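PDB 5SZR: protein Pcdhgb2 from Mus musculus, which probably acts as a calcium-dependent cell-adhesion protein that may help establish and maintain specific neuronal connections in the brain, its fragment here comprising extracellular cadherin domains 3-6. Local coordinates for residues Pro3-Asp8 against Leu25-Thr30; Asn142-Cys147 against Ser160-Tyr165; Leu221-Glu226 against Arg312-Asp317. All coordinates share one frame; numbering follows the deposited sequence.

Interaction 1: residues Pro3-Asp8 against Leu25-Thr30. With MAN (alpha-D-mannopyranose), chain S.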
loop_
_atom_site.group_PDB
_atom_site.type_symbol
_atom_site.label_atom_id
_atom_site.label_comp_id
_atom_site.label_asym_id
_atom_site.label_seq_id
_atom_site.Cartn_x
_atom_site.Cartn_y
_atom_site.Cartn_z
ATOM N N PRO A 3 -83.000 10.492 39.146
ATOM C CA PRO A 3 -81.968 11.201 38.383
ATOM C C PRO A 3 -81.909 10.711 36.944
ATOM O O PRO A 3 -82.217 9.555 36.644
ATOM C CB PRO A 3 -80.675 10.874 39.139
ATOM C CG PRO A 3 -80.968 9.606 39.867
ATOM C CD PRO A 3 -82.428 9.660 40.219
ATOM N N MET A 4 -81.519 11.614 36.045
ATOM C CA MET A 4 -81.388 11.276 34.634
ATOM C C MET A 4 -80.288 12.106 33.995
ATOM O O MET A 4 -80.196 13.316 34.225
ATOM C CB MET A 4 -82.697 11.494 33.867
ATOM C CG MET A 4 -83.665 10.334 33.943
ATOM S SD MET A 4 -84.820 10.322 32.559
ATOM C CE MET A 4 -85.574 11.944 32.721
ATOM N N PHE A 5 -79.467 11.446 33.181
ATOM C CA PHE A 5 -78.456 12.128 32.392
ATOM C C PHE A 5 -79.069 12.700 31.116
ATOM O O PHE A 5 -80.101 12.233 30.626
ATOM C CB PHE A 5 -77.309 11.178 32.043
ATOM C CG PHE A 5 -76.475 10.775 33.223
ATOM C CD1 PHE A 5 -75.479 11.612 33.701
ATOM C CD2 PHE A 5 -76.684 9.560 33.857
ATOM C CE1 PHE A 5 -74.713 11.250 34.791
ATOM C CE2 PHE A 5 -75.917 9.191 34.947
ATOM C CZ PHE A 5 -74.930 10.037 35.412
ATOM N N SER A 6 -78.408 13.730 30.578
ATOM C CA SER A 6 -78.879 14.376 29.356
ATOM C C SER A 6 -78.958 13.395 28.192
ATOM O O SER A 6 -79.795 13.556 27.297
ATOM C CB SER A 6 -77.963 15.551 29.007
ATOM O OG SER A 6 -77.591 15.530 27.638
ATOM N N GLN A 7 -78.104 12.379 28.190
ATOM C CA GLN A 7 -78.108 11.350 27.160
ATOM C C GLN A 7 -77.468 10.105 27.756
ATOM O O GLN A 7 -76.878 10.146 28.838
ATOM C CB GLN A 7 -77.362 11.814 25.903
ATOM C CG GLN A 7 -75.858 11.958 26.098
ATOM C CD GLN A 7 -75.197 12.773 25.003
ATOM O OE1 GLN A 7 -75.412 13.981 24.899
ATOM N NE2 GLN A 7 -74.384 12.109 24.176
ATOM N N ASP A 8 -77.584 8.991 27.035
ATOM C CA ASP A 8 -77.038 7.746 27.564
ATOM C C ASP A 8 -75.543 7.608 27.291
ATOM O O ASP A 8 -74.796 7.162 28.167
ATOM C CB ASP A 8 -77.801 6.551 26.995
ATOM C CG ASP A 8 -79.238 6.505 27.474
ATOM O OD1 ASP A 8 -79.540 7.146 28.504
ATOM O OD2 ASP A 8 -80.064 5.828 26.825
ATOM N N LEU A 25 -64.514 15.297 30.841
ATOM C CA LEU A 25 -65.938 15.557 30.690
ATOM C C LEU A 25 -66.566 15.599 32.072
ATOM O O LEU A 25 -66.105 14.920 32.995
ATOM C CB LEU A 25 -66.626 14.486 29.834
ATOM C CG LEU A 25 -68.105 14.725 29.509
ATOM C CD1 LEU A 25 -68.254 15.884 28.535
ATOM C CD2 LEU A 25 -68.777 13.470 28.967
ATOM N N GLN A 26 -67.612 16.406 32.209
ATOM C CA GLN A 26 -68.469 16.386 33.383
ATOM C C GLN A 26 -69.845 15.896 32.965
ATOM O O GLN A 26 -70.430 16.416 32.008
ATOM C CB GLN A 26 -68.571 17.768 34.032
ATOM C CG GLN A 26 -69.471 17.784 35.254
ATOM C CD GLN A 26 -69.579 19.154 35.893
ATOM O OE1 GLN A 26 -69.027 20.134 35.389
ATOM N NE2 GLN A 26 -70.290 19.227 37.013
ATOM N N VAL A 27 -70.350 14.883 33.663
ATOM C CA VAL A 27 -71.702 14.380 33.458
ATOM C C VAL A 27 -72.528 14.709 34.695
ATOM O O VAL A 27 -72.044 14.594 35.827
ATOM C CB VAL A 27 -71.708 12.867 33.169
ATOM C CG1 VAL A 27 -71.186 12.598 31.768
ATOM C CG2 VAL A 27 -70.871 12.121 34.200
ATOM N N THR A 28 -73.771 15.136 34.478
ATOM C CA THR A 28 -74.672 15.492 35.564
ATOM C C THR A 28 -76.040 14.870 35.323
ATOM O O THR A 28 -76.523 14.829 34.188
ATOM C CB THR A 28 -74.812 17.019 35.710
ATOM O OG1 THR A 28 -75.074 17.609 34.431
ATOM C CG2 THR A 28 -73.545 17.625 36.297
ATOM N N ALA A 29 -76.648 14.375 36.397
ATOM C CA ALA A 29 -78.013 13.875 36.391
ATOM C C ALA A 29 -78.919 14.846 37.138
ATOM O O ALA A 29 -78.459 15.666 37.937
ATOM C CB ALA A 29 -78.092 12.478 37.017
ATOM N N THR A 30 -80.220 14.747 36.873
ATOM C CA THR A 30 -81.193 15.725 37.350
ATOM C C THR A 30 -82.266 15.059 38.202
ATOM O O THR A 30 -82.917 14.109 37.757
ATOM C CB THR A 30 -81.857 16.454 36.178
ATOM O OG1 THR A 30 -80.858 17.105 35.384
ATOM C CG2 THR A 30 -82.841 17.491 36.695
HETATM C C1 MAN S . -62.887 20.608 31.852
HETATM C C2 MAN S . -64.232 20.158 32.450
HETATM C C3 MAN S . -64.997 19.280 31.440
HETATM C C4 MAN S . -65.074 19.950 30.053
HETATM C C5 MAN S . -63.655 20.293 29.575
HETATM C C6 MAN S . -63.634 21.013 28.240
HETATM O O2 MAN S . -65.077 21.280 32.724
HETATM O O3 MAN S . -66.302 18.936 31.903
HETATM O O4 MAN S . -65.686 19.073 29.119
HETATM O O5 MAN S . -63.016 21.154 30.554
HETATM O O6 MAN S . -64.438 20.274 27.327
HETATM O O HOH W 1 -76.213 14.394 31.628
#
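Met4 and Thr30 meet backbone to backbone where Pro3-Asp8 passes the end of Leu25-Thr30, the touching parts running 125° apart. Met4 N reaches Thr30 O at 3.3 Å, and Thr30 N reaches Met4 O at 3.0 Å. Both bonds are weak, the first with an N-H...O angle of only 126°. Thr30 O also receives the CA-H of Pro3, with CA and O 3.1 Å apart. Among the side chains, Ala29 places its methyl over the centre of one face of the Phe5 ring, CB lying 4.2 Å from the centroid in a CH-pi contact. This is the opening of a cadherin repeat, a Greek-key beta sandwich: Pro3-Asp8 leads into strand 9-15, and Leu25-Thr30 takes in the end of strand 23-26 and the loop that follows. Phe5 CG stands anti to its carbonyl carbon (chi1 -69°); further out, ring atom CE1 lies 3.8 Å from Val27 CB. Phe5 CD1 approaches Thr28 O obliquely at 3.4 Å, while a water in the ring plane, at its edge, bridges Ser6 N and Thr28 O. Cys94 and Ala84 also touch Phe5. Pro3 CB packs on Ala29 CB at 3.7 Å, and Ala29 N is bonded to Tyr42 OH.

Interaction 2: residues Asn142-Cys147 against Ser160-Tyr165. With CA (calcium ion), chain L.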
loop_
_atom_site.group_PDB
_atom_site.type_symbol
_atom_site.label_atom_id
_atom_site.label_comp_id
_atom_site.label_asym_id
_atom_site.label_seq_id
_atom_site.Cartn_x
_atom_site.Cartn_y
_atom_site.Cartn_z
ATOM N N ASN A 142 -47.230 8.415 11.385
ATOM C CA ASN A 142 -46.230 8.451 12.443
ATOM C C ASN A 142 -45.400 7.173 12.491
ATOM O O ASN A 142 -44.256 7.204 12.959
ATOM C CB ASN A 142 -46.909 8.707 13.790
ATOM C CG ASN A 142 -47.695 10.010 13.809
ATOM O OD1 ASN A 142 -47.711 10.751 12.826
ATOM N ND2 ASN A 142 -48.357 10.287 14.924
ATOM N N GLY A 143 -45.940 6.061 11.998
ATOM C CA GLY A 143 -45.221 4.811 11.909
ATOM C C GLY A 143 -44.664 4.475 10.543
ATOM O O GLY A 143 -44.070 3.405 10.378
ATOM N N ASP A 144 -44.838 5.349 9.556
ATOM C CA ASP A 144 -44.338 5.114 8.206
ATOM C C ASP A 144 -42.892 5.599 8.136
ATOM O O ASP A 144 -42.632 6.805 8.194
ATOM C CB ASP A 144 -45.211 5.831 7.181
ATOM C CG ASP A 144 -45.225 5.131 5.837
ATOM O OD1 ASP A 144 -45.338 3.887 5.814
ATOM O OD2 ASP A 144 -45.127 5.825 4.804
ATOM N N VAL A 145 -41.954 4.659 8.008
ATOM C CA VAL A 145 -40.526 4.951 8.057
ATOM C C VAL A 145 -39.914 4.724 6.682
ATOM O O VAL A 145 -40.322 3.825 5.937
ATOM C CB VAL A 145 -39.812 4.083 9.115
ATOM C CG1 VAL A 145 -38.339 4.478 9.246
ATOM C CG2 VAL A 145 -40.514 4.189 10.447
ATOM N N TYR A 146 -38.923 5.549 6.347
ATOM C CA TYR A 146 -38.139 5.375 5.134
ATOM C C TYR A 146 -36.672 5.645 5.435
ATOM O O TYR A 146 -36.338 6.488 6.271
ATOM C CB TYR A 146 -38.630 6.285 4.006
ATOM C CG TYR A 146 -39.979 5.875 3.465
ATOM C CD1 TYR A 146 -40.081 5.020 2.374
ATOM C CD2 TYR A 146 -41.151 6.328 4.055
ATOM C CE1 TYR A 146 -41.316 4.640 1.879
ATOM C CE2 TYR A 146 -42.388 5.954 3.568
ATOM C CZ TYR A 146 -42.466 5.111 2.481
ATOM O OH TYR A 146 -43.695 4.733 1.996
ATOM N N CYS A 147 -35.801 4.914 4.744
ATOM C CA CYS A 147 -34.370 4.952 4.990
ATOM C C CYS A 147 -33.623 5.527 3.796
ATOM O O CYS A 147 -34.096 5.498 2.657
ATOM C CB CYS A 147 -33.825 3.556 5.288
ATOM S SG CYS A 147 -34.444 2.819 6.786
ATOM N N SER A 160 -36.627 -4.084 -1.202
ATOM C CA SER A 160 -37.241 -5.303 -1.719
ATOM C C SER A 160 -38.741 -5.328 -1.443
ATOM O O SER A 160 -39.545 -5.563 -2.352
ATOM C CB SER A 160 -36.548 -6.533 -1.123
ATOM O OG SER A 160 -36.178 -6.316 0.229
ATOM N N SER A 161 -39.136 -5.084 -0.193
ATOM C CA SER A 161 -40.534 -4.912 0.175
ATOM C C SER A 161 -40.606 -3.851 1.268
ATOM O O SER A 161 -39.579 -3.352 1.741
ATOM C CB SER A 161 -41.165 -6.238 0.620
ATOM O OG SER A 161 -40.487 -6.783 1.737
ATOM N N LYS A 162 -41.828 -3.501 1.667
ATOM C CA LYS A 162 -42.020 -2.403 2.608
ATOM C C LYS A 162 -41.360 -2.717 3.946
ATOM O O LYS A 162 -41.602 -3.772 4.538
ATOM C CB LYS A 162 -43.512 -2.119 2.803
ATOM C CG LYS A 162 -43.800 -0.769 3.458
ATOM C CD LYS A 162 -45.282 -0.431 3.420
ATOM C CE LYS A 162 -45.522 1.068 3.566
ATOM N NZ LYS A 162 -44.926 1.629 4.810
ATOM N N ASN A 163 -40.517 -1.790 4.407
ATOM C CA ASN A 163 -39.738 -1.848 5.644
ATOM C C ASN A 163 -38.536 -2.781 5.546
ATOM O O ASN A 163 -37.886 -3.042 6.568
ATOM C CB ASN A 163 -40.587 -2.256 6.853
ATOM C CG ASN A 163 -41.862 -1.455 6.964
ATOM O OD1 ASN A 163 -41.891 -0.267 6.638
ATOM N ND2 ASN A 163 -42.932 -2.102 7.415
ATOM N N TYR A 164 -38.209 -3.287 4.359
ATOM C CA TYR A 164 -37.063 -4.175 4.177
ATOM C C TYR A 164 -36.142 -3.615 3.101
ATOM O O TYR A 164 -36.593 -3.284 1.997
ATOM C CB TYR A 164 -37.514 -5.592 3.809
ATOM C CG TYR A 164 -38.179 -6.322 4.951
ATOM C CD1 TYR A 164 -37.435 -7.101 5.831
ATOM C CD2 TYR A 164 -39.548 -6.226 5.159
ATOM C CE1 TYR A 164 -38.040 -7.766 6.881
ATOM C CE2 TYR A 164 -40.159 -6.886 6.203
ATOM C CZ TYR A 164 -39.402 -7.655 7.060
ATOM O OH TYR A 164 -40.012 -8.310 8.102
ATOM N N TYR A 165 -34.856 -3.514 3.422
ATOM C CA TYR A 165 -33.869 -2.969 2.505
ATOM C C TYR A 165 -32.670 -3.900 2.408
ATOM O O TYR A 165 -32.354 -4.641 3.344
ATOM C CB TYR A 165 -33.382 -1.578 2.942
ATOM C CG TYR A 165 -34.453 -0.507 2.998
ATOM C CD1 TYR A 165 -34.689 0.326 1.911
ATOM C CD2 TYR A 165 -35.212 -0.315 4.143
ATOM C CE1 TYR A 165 -35.652 1.310 1.961
ATOM C CE2 TYR A 165 -36.182 0.666 4.201
ATOM C CZ TYR A 165 -36.398 1.479 3.109
ATOM O OH TYR A 165 -37.370 2.461 3.167
HETATM CA CA CA L . -42.922 7.415 14.958
HETATM O O HOH W 2 -42.971 1.972 8.275
#
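Tyr165 gives up more surface to this contact than any other residue, and it meets Cys147 and Tyr146 with different parts of its side chain. Cys147 CB lies over one ring face, offset toward the rim and 4.1 Å from the centroid, a CH-pi contact. The sulfur approaches obliquely, SG being 3.8 Å from Tyr165 CE2. Cys147 SG stands anti to its own carbonyl carbon (chi1 -65°), which sets the sulfur near CE2 and CD2 of the ring. The phenol oxygen accepts a weak bond from Cys147 N, which lies 3.3 Å from Tyr165 OH, and it also comes within 3.8 Å of Tyr146 CD1. Strands 145-149 and 164-169 belong to the two facing sheets of a cadherin beta sandwich, so the ring spans the interior between them, with Leu157 and Ile132 also touching it. An alanine in place of Tyr165 would probably open a gap beneath Cys147 and leave its backbone N without this acceptor. Lys162, in the type II turn from Ser161 to Tyr164, bends at chi4 (-57°) and forms a salt bridge to Asp144, meeting OD1 nearly along the C-O axis; its apparent length is doubtfully short. Tyr146 OH binds Asp144 OD2 weakly, at 3.3 Å. A water joins Gly143 O, Val145 N and Asn163 OD1. Asn142, just before Gly143 in the chain, binds a calcium ion through its backbone O at 2.4 Å.

Interaction 3: residues Leu221-Glu226 against Arg312-Asp317. With CA (calcium ion), chain Q; CA (calcium ion), chain P; EDO (1,2-ethanediol), chain Z.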
loop_
_atom_site.group_PDB
_atom_site.type_symbol
_atom_site.label_atom_id
_atom_site.label_comp_id
_atom_site.label_asym_id
_atom_site.label_seq_id
_atom_site.Cartn_x
_atom_site.Cartn_y
_atom_site.Cartn_z
ATOM N N LEU A 221 22.143 -1.402 -13.357
ATOM C CA LEU A 221 23.497 -1.372 -13.900
ATOM C C LEU A 221 24.457 -1.479 -12.721
ATOM O O LEU A 221 24.492 -0.594 -11.859
ATOM C CB LEU A 221 23.733 -0.095 -14.704
ATOM C CG LEU A 221 25.082 0.015 -15.413
ATOM C CD1 LEU A 221 25.238 -1.115 -16.418
ATOM C CD2 LEU A 221 25.217 1.362 -16.095
ATOM N N VAL A 222 25.223 -2.566 -12.674
ATOM C CA VAL A 222 26.069 -2.885 -11.531
ATOM C C VAL A 222 27.524 -2.901 -11.974
ATOM O O VAL A 222 27.847 -3.422 -13.047
ATOM C CB VAL A 222 25.670 -4.239 -10.908
ATOM C CG1 VAL A 222 26.502 -4.525 -9.664
ATOM C CG2 VAL A 222 24.185 -4.247 -10.580
ATOM N N HIS A 223 28.399 -2.331 -11.148
ATOM C CA HIS A 223 29.843 -2.366 -11.358
ATOM C C HIS A 223 30.477 -3.278 -10.317
ATOM O O HIS A 223 30.186 -3.153 -9.123
ATOM C CB HIS A 223 30.455 -0.966 -11.258
ATOM C CG HIS A 223 30.101 -0.059 -12.395
ATOM N ND1 HIS A 223 28.915 0.641 -12.449
ATOM C CD2 HIS A 223 30.782 0.273 -13.517
ATOM C CE1 HIS A 223 28.879 1.360 -13.555
ATOM N NE2 HIS A 223 29.999 1.155 -14.223
ATOM N N VAL A 224 31.337 -4.193 -10.763
ATOM C CA VAL A 224 32.036 -5.121 -9.875
ATOM C C VAL A 224 33.506 -5.158 -10.272
ATOM O O VAL A 224 33.838 -5.528 -11.406
ATOM C CB VAL A 224 31.446 -6.542 -9.921
ATOM C CG1 VAL A 224 32.038 -7.390 -8.806
ATOM C CG2 VAL A 224 29.937 -6.510 -9.829
ATOM N N ALA A 225 34.382 -4.802 -9.337
ATOM C CA ALA A 225 35.811 -4.845 -9.606
ATOM C C ALA A 225 36.273 -6.284 -9.790
ATOM O O ALA A 225 35.887 -7.183 -9.037
ATOM C CB ALA A 225 36.599 -4.182 -8.477
ATOM N N GLU A 226 37.090 -6.485 -10.817
ATOM C CA GLU A 226 37.732 -7.760 -11.098
ATOM C C GLU A 226 38.397 -8.337 -9.856
ATOM O O GLU A 226 38.752 -7.607 -8.924
ATOM C CB GLU A 226 38.757 -7.539 -12.209
ATOM C CG GLU A 226 39.564 -8.709 -12.666
ATOM C CD GLU A 226 40.438 -8.324 -13.834
ATOM O OE1 GLU A 226 41.063 -7.244 -13.783
ATOM O OE2 GLU A 226 40.459 -9.078 -14.823
ATOM N N ARG A 312 22.408 -5.427 -15.755
ATOM C CA ARG A 312 23.674 -5.548 -16.461
ATOM C C ARG A 312 24.817 -5.380 -15.468
ATOM O O ARG A 312 24.798 -4.468 -14.635
ATOM C CB ARG A 312 23.790 -4.520 -17.589
ATOM C CG ARG A 312 25.128 -4.574 -18.305
ATOM C CD ARG A 312 25.181 -3.636 -19.499
ATOM N NE ARG A 312 24.437 -4.146 -20.648
ATOM C CZ ARG A 312 24.926 -5.015 -21.528
ATOM N NH1 ARG A 312 26.163 -5.480 -21.391
ATOM N NH2 ARG A 312 24.183 -5.419 -22.547
ATOM N N VAL A 313 25.801 -6.268 -15.552
ATOM C CA VAL A 313 26.935 -6.278 -14.638
ATOM C C VAL A 313 28.189 -5.956 -15.443
ATOM O O VAL A 313 28.516 -6.663 -16.403
ATOM C CB VAL A 313 27.061 -7.631 -13.920
ATOM C CG1 VAL A 313 28.273 -7.639 -13.002
ATOM C CG2 VAL A 313 25.782 -7.924 -13.136
ATOM N N LEU A 314 28.877 -4.881 -15.064
ATOM C CA LEU A 314 30.102 -4.455 -15.728
ATOM C C LEU A 314 31.296 -4.870 -14.880
ATOM O O LEU A 314 31.450 -4.408 -13.744
ATOM C CB LEU A 314 30.104 -2.944 -15.965
ATOM C CG LEU A 314 29.172 -2.473 -17.084
ATOM C CD1 LEU A 314 29.030 -0.958 -17.088
ATOM C CD2 LEU A 314 29.692 -2.972 -18.425
ATOM N N VAL A 315 32.125 -5.751 -15.425
ATOM C CA VAL A 315 33.320 -6.219 -14.733
ATOM C C VAL A 315 34.405 -5.160 -14.883
ATOM O O VAL A 315 34.801 -4.816 -16.002
ATOM C CB VAL A 315 33.779 -7.574 -15.289
ATOM C CG1 VAL A 315 35.059 -8.026 -14.605
ATOM C CG2 VAL A 315 32.674 -8.608 -15.120
ATOM N N GLY A 316 34.885 -4.635 -13.758
ATOM C CA GLY A 316 35.825 -3.528 -13.776
ATOM C C GLY A 316 37.261 -4.002 -13.940
ATOM O O GLY A 316 37.667 -5.010 -13.371
ATOM N N ASP A 317 38.027 -3.252 -14.722
ATOM C CA ASP A 317 39.416 -3.599 -14.977
ATOM C C ASP A 317 40.294 -3.162 -13.813
ATOM O O ASP A 317 40.216 -2.016 -13.359
ATOM C CB ASP A 317 39.893 -2.949 -16.274
ATOM C CG ASP A 317 41.320 -3.325 -16.625
ATOM O OD1 ASP A 317 41.726 -4.470 -16.329
ATOM O OD2 ASP A 317 42.037 -2.474 -17.196
HETATM CA CA CA Q . 43.009 -6.472 -15.690
HETATM CA CA CA P . 42.419 -10.263 -14.770
HETATM C C1 EDO Z . 21.460 1.258 -11.485
HETATM O O1 EDO Z . 21.100 1.465 -12.856
HETATM C C2 EDO Z . 21.825 2.592 -10.845
HETATM O O2 EDO Z . 21.570 2.540 -9.435
HETATM O O HOH W 3 44.529 -11.448 -15.702
HETATM O O HOH W 4 41.867 -12.006 -13.216
#
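Val222 and Val224 alternate with Arg312, Leu314 and Gly316 in a run of parallel-strand hydrogen bonds, the short strand axes crossing at -26° and approaching to 4.5 Å. Val222 N donates to Arg312 O at 2.8 Å with an N-H...O angle of 164°, and Val222 O accepts from Leu314 N. The same alternation continues through Val224 to Gly316. Beyond the last strand pair, Glu226 N is bonded to Gly316 O over 3.0 Å, more bent at 149°. This is the edge of a cadherin sheet, where strand 219-225 runs parallel to strand 306-316.

The apolar contacts divide between the two faces. On the buried face Val224 CG2 packs 3.8 Å from Val313 CG1, with Phe283 and Ile234 also touching Val224. On the other, Leu314 CD1 touches both Leu221 CD1 at 3.9 Å and His223 NE2 at 3.7 Å, the His223 and Leu314 side chains lying side by side. Arg312 also touches Leu221 through its aliphatic part, while its NH1 bonds Ser290 OG.

The metal contacts lie where the strands end. Glu226 bridges two calcium ions, OE2 at 2.3 Å from one and OE1 at 2.8 Å from the other; Asp317 OD1 binds this second ion. Asp317 begins the Asp-X-Asn-Asp-Asn linker motif, and Glu286, Asp320 and Asp360 add further carboxylate oxygens. Without calcium, this cluster of acidic groups would probably repel itself, which is consistent with ions being needed to order the junction between repeats.

The three contacts follow one another along an elongated chain without touching. Interactions 1, 2 and 3 lie in the first, second and third repeats of this fragment. Their centres are 47 Å apart for interactions 1 and 2, 74 Å for interactions 2 and 3, and 118 Å for interactions 1 and 3. Interaction 1 lies away from the calcium sites; the mannose on Ser23 lies near Leu25 and Gln26, which do not meet Pro3-Asp8. Residues 142-147 begin at the junction with the preceding repeat, where Asn142 joins Asn104, Cys106, Asp136, Asp138 and Asp189 round one ion; residues 221-226 and 312-317, in the next repeat, end at the junction with the one that follows.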